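Local coordinates for takeout-like protein 1 (Epiphyas postvittana, PDB 3E8T) that probably serves as a carrier of hydrophobic ligands in the insect, and binds the long-chain quinone ubiquinone-8 inside its fold in this structure, at residues N9-A14 and W76-K81; C15-F20 and I71-W76; L125-E130 and V141-Y146. One frame throughout, in Å; residues are numbered along the deposited sequence. Where two conformers were deposited one is given.

Contact 1 (N9-A14 and W76-K81); sequences NLEDSA and WDLKKK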
loop_
_atom_site.group_PDB
_atom_site.type_symbol
_atom_site.label_atom_id
_atom_site.label_comp_id
_atom_site.label_asym_id
_atom_site.label_seq_id
_atom_site.Cartn_x
_atom_site.Cartn_y
_atom_site.Cartn_z
ATOM N N ASN A 9 0.513 11.860 -23.705
ATOM C CA ASN A 9 1.908 11.661 -24.066
ATOM C C ASN A 9 2.631 11.219 -22.785
ATOM O O ASN A 9 2.445 11.810 -21.757
ATOM C CB ASN A 9 2.488 12.964 -24.638
ATOM C CG ASN A 9 1.830 13.398 -25.906
ATOM O OD1 ASN A 9 2.080 12.812 -26.965
ATOM N ND2 ASN A 9 0.946 14.398 -25.813
ATOM N N LEU A 10 3.377 10.127 -22.836
ATOM C CA LEU A 10 3.828 9.510 -21.558
ATOM C C LEU A 10 4.722 10.448 -20.744
ATOM O O LEU A 10 4.674 10.437 -19.498
ATOM C CB LEU A 10 4.496 8.149 -21.794
ATOM C CG LEU A 10 3.524 7.009 -22.168
ATOM C CD1 LEU A 10 4.246 5.745 -22.558
ATOM C CD2 LEU A 10 2.506 6.712 -21.041
ATOM N N GLU A 11 5.495 11.310 -21.405
ATOM C CA GLU A 11 6.349 12.207 -20.625
ATOM C C GLU A 11 5.711 13.545 -20.252
ATOM O O GLU A 11 6.378 14.412 -19.697
ATOM C CB GLU A 11 7.688 12.387 -21.291
ATOM C CG GLU A 11 8.407 11.041 -21.440
ATOM C CD GLU A 11 9.860 11.196 -21.747
ATOM O OE1 GLU A 11 10.192 12.105 -22.533
ATOM O OE2 GLU A 11 10.676 10.387 -21.230
ATOM N N ASP A 12 4.421 13.707 -20.520
ATOM C CA ASP A 12 3.697 14.863 -20.030
ATOM C C ASP A 12 3.232 14.536 -18.603
ATOM O O ASP A 12 2.196 13.910 -18.398
ATOM C CB ASP A 12 2.550 15.138 -21.002
ATOM C CG ASP A 12 1.604 16.229 -20.570
ATOM O OD1 ASP A 12 1.773 16.849 -19.482
ATOM O OD2 ASP A 12 0.673 16.476 -21.372
ATOM N N SER A 13 4.031 14.949 -17.634
ATOM C CA SER A 13 3.772 14.576 -16.227
ATOM C C SER A 13 2.468 15.140 -15.705
ATOM O O SER A 13 1.752 14.479 -14.970
ATOM C CB SER A 13 4.976 14.951 -15.395
ATOM O OG SER A 13 4.750 14.960 -14.017
ATOM N N ALA A 14 2.096 16.347 -16.123
ATOM C CA ALA A 14 0.830 16.904 -15.644
ATOM C C ALA A 14 -0.355 16.044 -16.118
ATOM O O ALA A 14 -1.279 15.761 -15.354
ATOM C CB ALA A 14 0.676 18.363 -16.111
ATOM N N TRP A 76 7.159 9.533 -15.882
ATOM C CA TRP A 76 7.422 8.389 -16.671
ATOM C C TRP A 76 8.691 8.728 -17.438
ATOM O O TRP A 76 8.693 9.685 -18.208
ATOM C CB TRP A 76 6.160 8.139 -17.532
ATOM C CG TRP A 76 6.165 6.898 -18.229
ATOM C CD1 TRP A 76 7.136 6.434 -19.089
ATOM C CD2 TRP A 76 5.154 5.910 -18.203
ATOM N NE1 TRP A 76 6.768 5.209 -19.578
ATOM C CE2 TRP A 76 5.578 4.850 -19.043
ATOM C CE3 TRP A 76 3.939 5.791 -17.553
ATOM C CZ2 TRP A 76 4.824 3.721 -19.250
ATOM C CZ3 TRP A 76 3.197 4.642 -17.747
ATOM C CH2 TRP A 76 3.637 3.627 -18.606
ATOM N N ASP A 77 9.782 8.016 -17.171
ATOM C CA ASP A 77 11.080 8.261 -17.788
ATOM C C ASP A 77 11.381 7.221 -18.859
ATOM O O ASP A 77 11.793 6.109 -18.547
ATOM C CB ASP A 77 12.170 8.261 -16.743
ATOM C CG ASP A 77 13.550 8.482 -17.329
ATOM O OD1 ASP A 77 13.662 8.612 -18.573
ATOM O OD2 ASP A 77 14.524 8.484 -16.533
ATOM N N LEU A 78 11.198 7.597 -20.123
ATOM C CA LEU A 78 11.398 6.676 -21.246
ATOM C C LEU A 78 12.857 6.226 -21.436
ATOM O O LEU A 78 13.095 5.148 -21.980
ATOM C CB LEU A 78 10.829 7.315 -22.533
ATOM C CG LEU A 78 9.292 7.509 -22.639
ATOM C CD1 LEU A 78 8.897 8.467 -23.831
ATOM C CD2 LEU A 78 8.502 6.191 -22.736
ATOM N N LYS A 79 13.825 7.000 -20.954
ATOM C CA LYS A 79 15.245 6.647 -21.106
ATOM C C LYS A 79 15.686 5.538 -20.141
ATOM O O LYS A 79 16.312 4.543 -20.538
ATOM C CB LYS A 79 16.114 7.904 -20.924
ATOM C CG LYS A 79 17.619 7.661 -21.020
ATOM C CD LYS A 79 18.442 8.942 -20.838
ATOM C CE LYS A 79 19.924 8.684 -21.110
ATOM N NZ LYS A 79 20.568 7.767 -20.116
ATOM N N LYS A 80 15.329 5.719 -18.870
ATOM C CA LYS A 80 15.629 4.772 -17.821
ATOM C C LYS A 80 14.630 3.604 -17.794
ATOM O O LYS A 80 14.919 2.574 -17.186
ATOM C CB LYS A 80 15.611 5.475 -16.470
ATOM C CG LYS A 80 16.847 6.363 -16.249
ATOM C CD LYS A 80 16.835 7.043 -14.896
ATOM C CE LYS A 80 17.200 6.084 -13.757
ATOM N NZ LYS A 80 17.056 6.725 -12.395
ATOM N N LYS A 81 13.498 3.781 -18.462
ATOM C CA LYS A 81 12.352 2.875 -18.428
ATOM C C LYS A 81 11.902 2.616 -16.989
ATOM O O LYS A 81 11.760 1.487 -16.527
ATOM C CB LYS A 81 12.619 1.577 -19.182
ATOM C CG LYS A 81 12.949 1.796 -20.657
ATOM C CD LYS A 81 13.309 0.457 -21.272
ATOM C CE LYS A 81 14.313 0.528 -22.417
ATOM N NZ LYS A 81 14.621 -0.858 -22.888
HETATM O O HOH W 1 5.604 11.665 -17.144
#
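Leu10 lays both of its methyl groups on one face of the Trp76 indole. CD2 stands over the six-membered ring, 3.8 Å from its centroid and 7° off the ring normal, a CH-pi contact, while CD1 reaches the seam with the five-membered ring, 3.9 Å from Trp76 CE2. The two side chains run alongside each other and point the same way. Beside this apolar pair the backbones are joined through one water, which donates to Leu10 O and accepts from Trp76 N. Glu11 makes the direct polar link: its chain, extended beyond CG, crosses Leu78 obliquely, and OE2 accepts from Leu78 N at 3.0 Å with an N-H...O angle of 162°, through the anti lone pair. Leu78 CD1 packs 3.5 Å from Glu11 CG. The arrangement joins the turn that leads into helix 13-28 to the end of strand 54-77, a strand of the curved antiparallel sheet of the JHBP fold. On the first side, a type I turn from Asn9 to Asp12 precedes the helix, and Asp12 at the N-cap accepts from Cys15 N. On the second, Asp77 forms an Asx turn, OD1 accepting from Lys79 N at 2.9 Å from above the carboxylate plane. Asp77 OD1 lies 4.4 Å from Glu11 OE2, a proximity of like charges that these N-H donors would be expected to ease. Farther out, Leu10 also touches Met16 and Ala218.

Contact 2 (C15-F20 and I71-W76); sequences CMTSAF and IDNVKW. With UQ8 (Ubiquinone-8), chain B.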
loop_
_atom_site.group_PDB
_atom_site.type_symbol
_atom_site.label_atom_id
_atom_site.label_comp_id
_atom_site.label_asym_id
_atom_site.label_seq_id
_atom_site.Cartn_x
_atom_site.Cartn_y
_atom_site.Cartn_z
ATOM N N CYS A 15 -0.327 15.639 -17.386
ATOM C CA CYS A 15 -1.366 14.772 -17.922
ATOM C C CYS A 15 -1.355 13.422 -17.240
ATOM O O CYS A 15 -2.416 12.899 -16.962
ATOM C CB CYS A 15 -1.176 14.564 -19.460
ATOM S SG CYS A 15 -2.397 13.479 -20.252
ATOM N N MET A 16 -0.174 12.850 -17.100
ATOM C CA MET A 16 -0.106 11.535 -16.497
ATOM C C MET A 16 -0.590 11.511 -15.057
ATOM O O MET A 16 -1.215 10.546 -14.615
ATOM C CB MET A 16 1.296 10.989 -16.574
ATOM C CG MET A 16 1.687 10.604 -17.981
ATOM S SD MET A 16 0.771 9.207 -18.561
ATOM C CE MET A 16 1.725 7.919 -17.840
ATOM N N THR A 17 -0.284 12.581 -14.346
ATOM C CA THR A 17 -0.747 12.729 -12.986
ATOM C C THR A 17 -2.276 12.728 -12.939
ATOM O O THR A 17 -2.892 11.981 -12.165
ATOM C CB THR A 17 -0.157 13.998 -12.337
ATOM O OG1 THR A 17 1.281 13.918 -12.342
ATOM C CG2 THR A 17 -0.656 14.167 -10.895
ATOM N N SER A 18 -2.909 13.550 -13.796
ATOM C CA SER A 18 -4.362 13.574 -13.850
ATOM C C SER A 18 -4.938 12.230 -14.332
ATOM O O SER A 18 -5.988 11.813 -13.871
ATOM C CB SER A 18 -4.842 14.733 -14.734
ATOM O OG SER A 18 -6.266 14.696 -14.907
ATOM N N ALA A 19 -4.295 11.594 -15.298
ATOM C CA ALA A 19 -4.807 10.332 -15.860
ATOM C C ALA A 19 -4.799 9.263 -14.771
ATOM O O ALA A 19 -5.745 8.518 -14.633
ATOM C CB ALA A 19 -4.019 9.894 -17.039
ATOM N N PHE A 20 -3.724 9.204 -13.988
ATOM C CA PHE A 20 -3.644 8.214 -12.905
ATOM C C PHE A 20 -4.732 8.557 -11.886
ATOM O O PHE A 20 -5.439 7.654 -11.375
ATOM C CB PHE A 20 -2.271 8.247 -12.228
ATOM C CG PHE A 20 -1.210 7.362 -12.861
ATOM C CD1 PHE A 20 -1.012 7.304 -14.230
ATOM C CD2 PHE A 20 -0.397 6.553 -12.052
ATOM C CE1 PHE A 20 -0.047 6.506 -14.792
ATOM C CE2 PHE A 20 0.592 5.753 -12.628
ATOM C CZ PHE A 20 0.763 5.725 -13.991
ATOM N N ILE A 71 -2.951 11.652 -6.108
ATOM C CA ILE A 71 -1.743 11.487 -6.866
ATOM C C ILE A 71 -1.041 12.826 -6.953
ATOM O O ILE A 71 -1.564 13.772 -7.533
ATOM C CB ILE A 71 -1.978 10.934 -8.283
ATOM C CG1 ILE A 71 -2.859 9.696 -8.272
ATOM C CG2 ILE A 71 -0.656 10.665 -8.977
ATOM C CD1 ILE A 71 -2.295 8.531 -7.515
ATOM N N ASP A 72 0.160 12.919 -6.410
ATOM C CA ASP A 72 0.922 14.146 -6.396
ATOM C C ASP A 72 1.710 14.338 -7.663
ATOM O O ASP A 72 1.797 15.472 -8.165
ATOM C CB ASP A 72 1.807 14.220 -5.149
ATOM C CG ASP A 72 0.999 14.191 -3.882
ATOM O OD1 ASP A 72 0.143 15.098 -3.701
ATOM O OD2 ASP A 72 1.166 13.251 -3.057
ATOM N N ASN A 73 2.283 13.268 -8.191
ATOM C CA ASN A 73 3.074 13.324 -9.386
ATOM C C ASN A 73 3.283 11.959 -10.004
ATOM O O ASN A 73 3.451 11.000 -9.286
ATOM C CB ASN A 73 4.456 13.939 -9.116
ATOM C CG ASN A 73 5.132 14.423 -10.411
ATOM O OD1 ASN A 73 4.575 15.258 -11.119
ATOM N ND2 ASN A 73 6.283 13.864 -10.736
ATOM N N VAL A 74 3.322 11.919 -11.332
ATOM C CA VAL A 74 3.716 10.765 -12.112
ATOM C C VAL A 74 4.786 11.220 -13.090
ATOM O O VAL A 74 4.539 12.180 -13.846
ATOM C CB VAL A 74 2.573 10.107 -12.876
ATOM C CG1 VAL A 74 3.106 8.958 -13.706
ATOM C CG2 VAL A 74 1.436 9.668 -11.910
ATOM N N LYS A 75 5.975 10.618 -13.027
ATOM C CA LYS A 75 7.075 10.921 -13.957
ATOM C C LYS A 75 7.480 9.624 -14.609
ATOM O O LYS A 75 7.987 8.681 -13.964
ATOM C CB LYS A 75 8.278 11.496 -13.246
ATOM C CG LYS A 75 9.479 11.822 -14.177
ATOM C CD LYS A 75 10.640 12.507 -13.424
ATOM C CE LYS A 75 11.966 12.552 -14.228
ATOM N NZ LYS A 75 12.010 11.664 -15.439
ATOM N N TRP A 76 7.159 9.533 -15.882
ATOM C CA TRP A 76 7.422 8.389 -16.671
ATOM C C TRP A 76 8.691 8.728 -17.438
ATOM O O TRP A 76 8.693 9.685 -18.208
ATOM C CB TRP A 76 6.160 8.139 -17.532
ATOM C CG TRP A 76 6.165 6.898 -18.229
ATOM C CD1 TRP A 76 7.136 6.434 -19.089
ATOM C CD2 TRP A 76 5.154 5.910 -18.203
ATOM N NE1 TRP A 76 6.768 5.209 -19.578
ATOM C CE2 TRP A 76 5.578 4.850 -19.043
ATOM C CE3 TRP A 76 3.939 5.791 -17.553
ATOM C CZ2 TRP A 76 4.824 3.721 -19.250
ATOM C CZ3 TRP A 76 3.197 4.642 -17.747
ATOM C CH2 TRP A 76 3.637 3.627 -18.606
HETATM C C45 UQ8 B . 0.756 -4.552 17.517
HETATM C C44 UQ8 B . 1.917 -3.562 17.634
HETATM C C46 UQ8 B . 2.131 -3.233 19.088
HETATM C C43 UQ8 B . 1.702 -2.292 16.832
HETATM C C42 UQ8 B . 1.187 -2.602 15.418
HETATM C C41 UQ8 B . 2.303 -3.242 14.604
HETATM C C39 UQ8 B . 2.346 -2.643 13.214
HETATM C C40 UQ8 B . 2.230 -3.514 11.966
HETATM C C38 UQ8 B . 2.567 -1.300 13.066
HETATM C C37 UQ8 B . 2.619 -0.639 11.847
HETATM C C36 UQ8 B . 2.562 0.850 12.189
HETATM C C34 UQ8 B . 2.429 1.737 10.965
HETATM C C35 UQ8 B . 2.172 3.075 11.228
HETATM C C33 UQ8 B . 2.482 1.207 9.678
HETATM C C32 UQ8 B . 2.415 1.876 8.460
HETATM C C31 UQ8 B . 1.870 0.885 7.398
HETATM C C29 UQ8 B . 1.900 1.440 5.981
HETATM C C30 UQ8 B . 3.158 2.208 5.464
HETATM C C28 UQ8 B . 0.801 1.264 5.147
HETATM C C27 UQ8 B . 0.703 1.723 3.840
HETATM C C26 UQ8 B . -0.188 0.813 2.983
HETATM C C24 UQ8 B . -0.479 1.459 1.624
HETATM C C25 UQ8 B . -1.373 2.707 1.527
HETATM C C23 UQ8 B . 0.074 0.918 0.484
HETATM C C22 UQ8 B . -0.089 1.366 -0.830
HETATM C C21 UQ8 B . 0.819 0.595 -1.787
HETATM C C19 UQ8 B . 0.987 1.221 -3.172
HETATM C C20 UQ8 B . 2.038 0.502 -4.016
HETATM C C18 UQ8 B . -0.340 1.416 -3.918
HETATM C C17 UQ8 B . -0.113 1.953 -5.338
HETATM C C16 UQ8 B . -1.369 2.605 -5.941
HETATM C C14 UQ8 B . -1.171 2.757 -7.445
HETATM C C15 UQ8 B . 0.214 3.169 -7.978
HETATM C C13 UQ8 B . -2.206 2.500 -8.342
HETATM C C12 UQ8 B . -2.054 2.609 -9.722
HETATM C C11 UQ8 B . -3.362 2.951 -10.463
HETATM C C9 UQ8 B . -3.082 3.647 -11.808
HETATM C C10 UQ8 B . -1.636 3.438 -12.288
HETATM C C8 UQ8 B . -4.087 3.142 -12.840
HETATM C C7 UQ8 B . -3.447 2.256 -13.914
HETATM C C6 UQ8 B . -2.789 3.060 -15.061
HETATM C C1 UQ8 B . -1.527 2.677 -15.529
HETATM C C1M UQ8 B . -0.905 1.580 -14.935
HETATM C C2 UQ8 B . -0.883 3.369 -16.563
HETATM O O2 UQ8 B . 0.228 3.027 -16.978
HETATM C C3 UQ8 B . -1.501 4.459 -17.154
HETATM O O3 UQ8 B . -0.873 5.131 -18.161
HETATM C C3M UQ8 B . -1.136 4.496 -19.411
HETATM C C4 UQ8 B . -2.751 4.870 -16.707
HETATM O O4 UQ8 B . -3.345 5.947 -17.302
HETATM C C4M UQ8 B . -2.466 7.082 -17.287
HETATM C C5 UQ8 B . -3.389 4.177 -15.668
HETATM O O5 UQ8 B . -4.504 4.558 -15.300
#
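The Phe20 ring is covered on both faces. Val74, whose side chain crosses it at about a right angle, puts CG2 over one face, 3.9 Å from the ring centroid and offset toward the rim; the opposite face receives the prenyl methyl C10 of ubiquinone-8, 3.2 Å from Phe20 CE2. Val74 can do this because CG2 is anti to its carbonyl carbon, while CG1, anti to the backbone N, packs 4.0 Å from Met16 CB. Phe20 is thus sandwiched between the strand and the ligand. Ala19 and Trp76 also meet the quinone head: Ala19 CB meets the methoxy carbon C4M, and the indole presents its edge, in plane, to quinone O2, which lies 3.5 Å from Trp76 CZ3. Thr17 serves the backbone instead. Its OG1, beside the backbone N and anti to the carbonyl carbon, accepts from Val74 N at 3.0 Å with a bent angle of 140°, and is also hydrogen-bonded to Ser13 O, one turn earlier. Its methyl CG2, anti to the backbone N, rests 3.5 Å from Ile71 O, next to a classic beta bulge in which Asp72 and Asn73 both face Asp86. Segments 15-20 and 71-76 cross at 122°, their axes 6.7 Å apart at closest approach; a disulfide from Cys15 to Cys8 fastens the helix to the chain before it, and strand 82-100 continues the sheet, with Val85 against Phe20 and Phe87 against Ile71.

Contact 3 (L125-E130 and V141-Y146); sequences LVVSYE and VIFKKY
One face of the Phe143 ring is occupied by Val127 CG1, which stands over its centre, 3.5 Å from the centroid and only 9° off the normal, the two side chains crossing at about a right angle. Tyr129 CB comes obliquely to the same ring, 4.1 Å from Phe143 CD1, and Val141 CG1 likewise approaches the Tyr129 ring obliquely. Phe143 also packs on Ile205 and Leu209 of helix 182-211; an alanine here would remove the ring under Val127 CG1 and would probably loosen that packing. Behind the rings, Glu130 and Ile142 form a regular antiparallel hydrogen-bonded pair, with Ile142 N 2.8 Å from Glu130 O. The ladder then slips by one residue: Ser128 faces both Lys144 and Lys145, accepting from Lys144 N at its carbonyl O (2.8 Å) and donating its own N to Lys145 O (2.9 Å). Ser128 OG, turned into the crowded position between the backbone N and the carbonyl carbon (chi1 56°), accepts from Lys145 N at 3.2 Å. Lys144 NZ forms a salt bridge with Glu132. The whole is a bulged beta hairpin of the curled antiparallel sheet that packs on a long helix in JHBP-family proteins, and here Leu125 lines the ubiquinone-8 pocket.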
loop_
_atom_site.group_PDB
_atom_site.type_symbol
_atom_site.label_atom_id
_atom_site.label_comp_id
_atom_site.label_asym_id
_atom_site.label_seq_id
_atom_site.Cartn_x
_atom_site.Cartn_y
_atom_site.Cartn_z
ATOM N N LEU A 125 6.631 5.418 -5.050
ATOM C CA LEU A 125 6.706 4.159 -5.779
ATOM C C LEU A 125 7.559 4.354 -7.028
ATOM O O LEU A 125 7.343 5.289 -7.786
ATOM C CB LEU A 125 5.288 3.737 -6.199
ATOM C CG LEU A 125 5.126 2.607 -7.190
ATOM C CD1 LEU A 125 5.520 1.276 -6.525
ATOM C CD2 LEU A 125 3.695 2.571 -7.710
ATOM N N VAL A 126 8.510 3.466 -7.267
ATOM C CA VAL A 126 9.287 3.438 -8.488
ATOM C C VAL A 126 9.093 2.072 -9.122
ATOM O O VAL A 126 9.223 1.054 -8.426
ATOM C CB VAL A 126 10.774 3.705 -8.232
ATOM C CG1 VAL A 126 11.519 3.765 -9.592
ATOM C CG2 VAL A 126 10.952 4.969 -7.386
ATOM N N VAL A 127 8.760 2.055 -10.408
ATOM C CA VAL A 127 8.547 0.806 -11.126
ATOM C C VAL A 127 9.428 0.801 -12.356
ATOM O O VAL A 127 9.494 1.803 -13.078
ATOM C CB VAL A 127 7.096 0.692 -11.582
ATOM C CG1 VAL A 127 6.860 -0.498 -12.527
ATOM C CG2 VAL A 127 6.138 0.683 -10.373
ATOM N N SER A 128 10.103 -0.317 -12.610
ATOM C CA SER A 128 10.791 -0.531 -13.868
ATOM C C SER A 128 9.929 -1.334 -14.810
ATOM O O SER A 128 9.170 -2.203 -14.377
ATOM C CB SER A 128 12.096 -1.213 -13.625
ATOM O OG SER A 128 11.889 -2.387 -12.929
ATOM N N TYR A 129 10.018 -1.023 -16.100
ATOM C CA TYR A 129 9.164 -1.693 -17.082
ATOM C C TYR A 129 9.952 -1.905 -18.361
ATOM O O TYR A 129 11.007 -1.311 -18.591
ATOM C CB TYR A 129 7.896 -0.855 -17.388
ATOM C CG TYR A 129 8.172 0.352 -18.181
ATOM C CD1 TYR A 129 8.179 0.277 -19.571
ATOM C CD2 TYR A 129 8.495 1.585 -17.588
ATOM C CE1 TYR A 129 8.457 1.377 -20.330
ATOM C CE2 TYR A 129 8.787 2.702 -18.370
ATOM C CZ TYR A 129 8.781 2.574 -19.760
ATOM O OH TYR A 129 9.075 3.659 -20.528
ATOM N N GLU A 130 9.366 -2.722 -19.216
ATOM C CA GLU A 130 9.833 -2.878 -20.576
ATOM C C GLU A 130 8.620 -2.799 -21.484
ATOM O O GLU A 130 7.562 -3.318 -21.128
ATOM C CB GLU A 130 10.481 -4.248 -20.719
ATOM C CG GLU A 130 11.866 -4.363 -20.078
ATOM C CD GLU A 130 12.926 -3.602 -20.840
ATOM O OE1 GLU A 130 13.055 -3.843 -22.060
ATOM O OE2 GLU A 130 13.615 -2.760 -20.221
ATOM N N VAL A 141 2.987 -2.281 -21.961
ATOM C CA VAL A 141 3.931 -1.984 -20.883
ATOM C C VAL A 141 3.946 -3.153 -19.918
ATOM O O VAL A 141 2.919 -3.502 -19.348
ATOM C CB VAL A 141 3.515 -0.731 -20.148
ATOM C CG1 VAL A 141 4.328 -0.522 -18.844
ATOM C CG2 VAL A 141 3.678 0.437 -21.046
ATOM N N ILE A 142 5.135 -3.726 -19.718
ATOM C CA ILE A 142 5.321 -4.866 -18.865
ATOM C C ILE A 142 6.133 -4.444 -17.631
ATOM O O ILE A 142 7.289 -4.180 -17.726
ATOM C CB ILE A 142 5.962 -6.056 -19.607
ATOM C CG1 ILE A 142 5.159 -6.409 -20.857
ATOM C CG2 ILE A 142 6.099 -7.272 -18.656
ATOM C CD1 ILE A 142 3.717 -6.845 -20.570
ATOM N N PHE A 143 5.457 -4.373 -16.510
ATOM C CA PHE A 143 6.121 -4.055 -15.257
ATOM C C PHE A 143 7.050 -5.168 -14.817
ATOM O O PHE A 143 6.706 -6.343 -14.920
ATOM C CB PHE A 143 5.090 -3.849 -14.156
ATOM C CG PHE A 143 4.426 -2.511 -14.143
ATOM C CD1 PHE A 143 4.606 -1.583 -15.129
ATOM C CD2 PHE A 143 3.636 -2.168 -13.021
ATOM C CE1 PHE A 143 4.003 -0.317 -15.049
ATOM C CE2 PHE A 143 3.041 -0.932 -12.937
ATOM C CZ PHE A 143 3.207 -0.019 -13.943
ATOM N N LYS A 144 8.218 -4.807 -14.279
ATOM C CA LYS A 144 9.247 -5.764 -13.926
ATOM C C LYS A 144 9.492 -5.767 -12.416
ATOM O O LYS A 144 9.317 -6.827 -11.747
ATOM C CB LYS A 144 10.536 -5.457 -14.680
ATOM C CG LYS A 144 10.398 -5.581 -16.188
ATOM C CD LYS A 144 9.995 -6.967 -16.665
ATOM C CE LYS A 144 9.914 -7.026 -18.185
ATOM N NZ LYS A 144 9.619 -8.444 -18.670
ATOM N N LYS A 145 9.940 -4.674 -11.860
ATOM C CA LYS A 145 10.274 -4.606 -10.434
ATOM C C LYS A 145 9.737 -3.300 -9.894
ATOM O O LYS A 145 9.411 -2.382 -10.664
ATOM C CB LYS A 145 11.814 -4.651 -10.228
ATOM C CG LYS A 145 12.420 -5.918 -10.671
ATOM C CD LYS A 145 13.923 -6.079 -10.429
ATOM C CE LYS A 145 14.335 -5.989 -8.982
ATOM N NZ LYS A 145 15.835 -6.217 -8.885
ATOM N N TYR A 146 9.651 -3.205 -8.585
ATOM C CA TYR A 146 9.286 -1.982 -7.946
ATOM C C TYR A 146 10.005 -1.810 -6.640
ATOM O O TYR A 146 10.501 -2.787 -6.006
ATOM C CB TYR A 146 7.755 -1.914 -7.712
ATOM C CG TYR A 146 7.288 -2.887 -6.673
ATOM C CD1 TYR A 146 7.141 -2.516 -5.345
ATOM C CD2 TYR A 146 7.040 -4.221 -7.021
ATOM C CE1 TYR A 146 6.755 -3.435 -4.392
ATOM C CE2 TYR A 146 6.636 -5.139 -6.066
ATOM C CZ TYR A 146 6.496 -4.729 -4.768
ATOM O OH TYR A 146 6.092 -5.675 -3.841
#

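How the contacts relate
Burial and chemistry change together across the three contacts. Contact 2 is buried and largely apolar, with bound quinone as a third partner; contact 1, about 10 Å away between centres, uses the same helix 13-28 and strand 54-77 but sits at their outer ends, where a carboxylate-to-backbone bond and a bridging water join the apolar Leu10-Trp76 pair. Contact 3 is partly buried, a backbone ladder with Val127 and aromatic residues on one face and a mixed, largely polar set on the other. Trp76 belongs to contacts 1 and 2, and its NE1 lies 2.9 Å from Tyr129 OH of contact 3, a probable hydrogen bond. Along the chain contact 2 nests inside contact 1, and contact 3 follows.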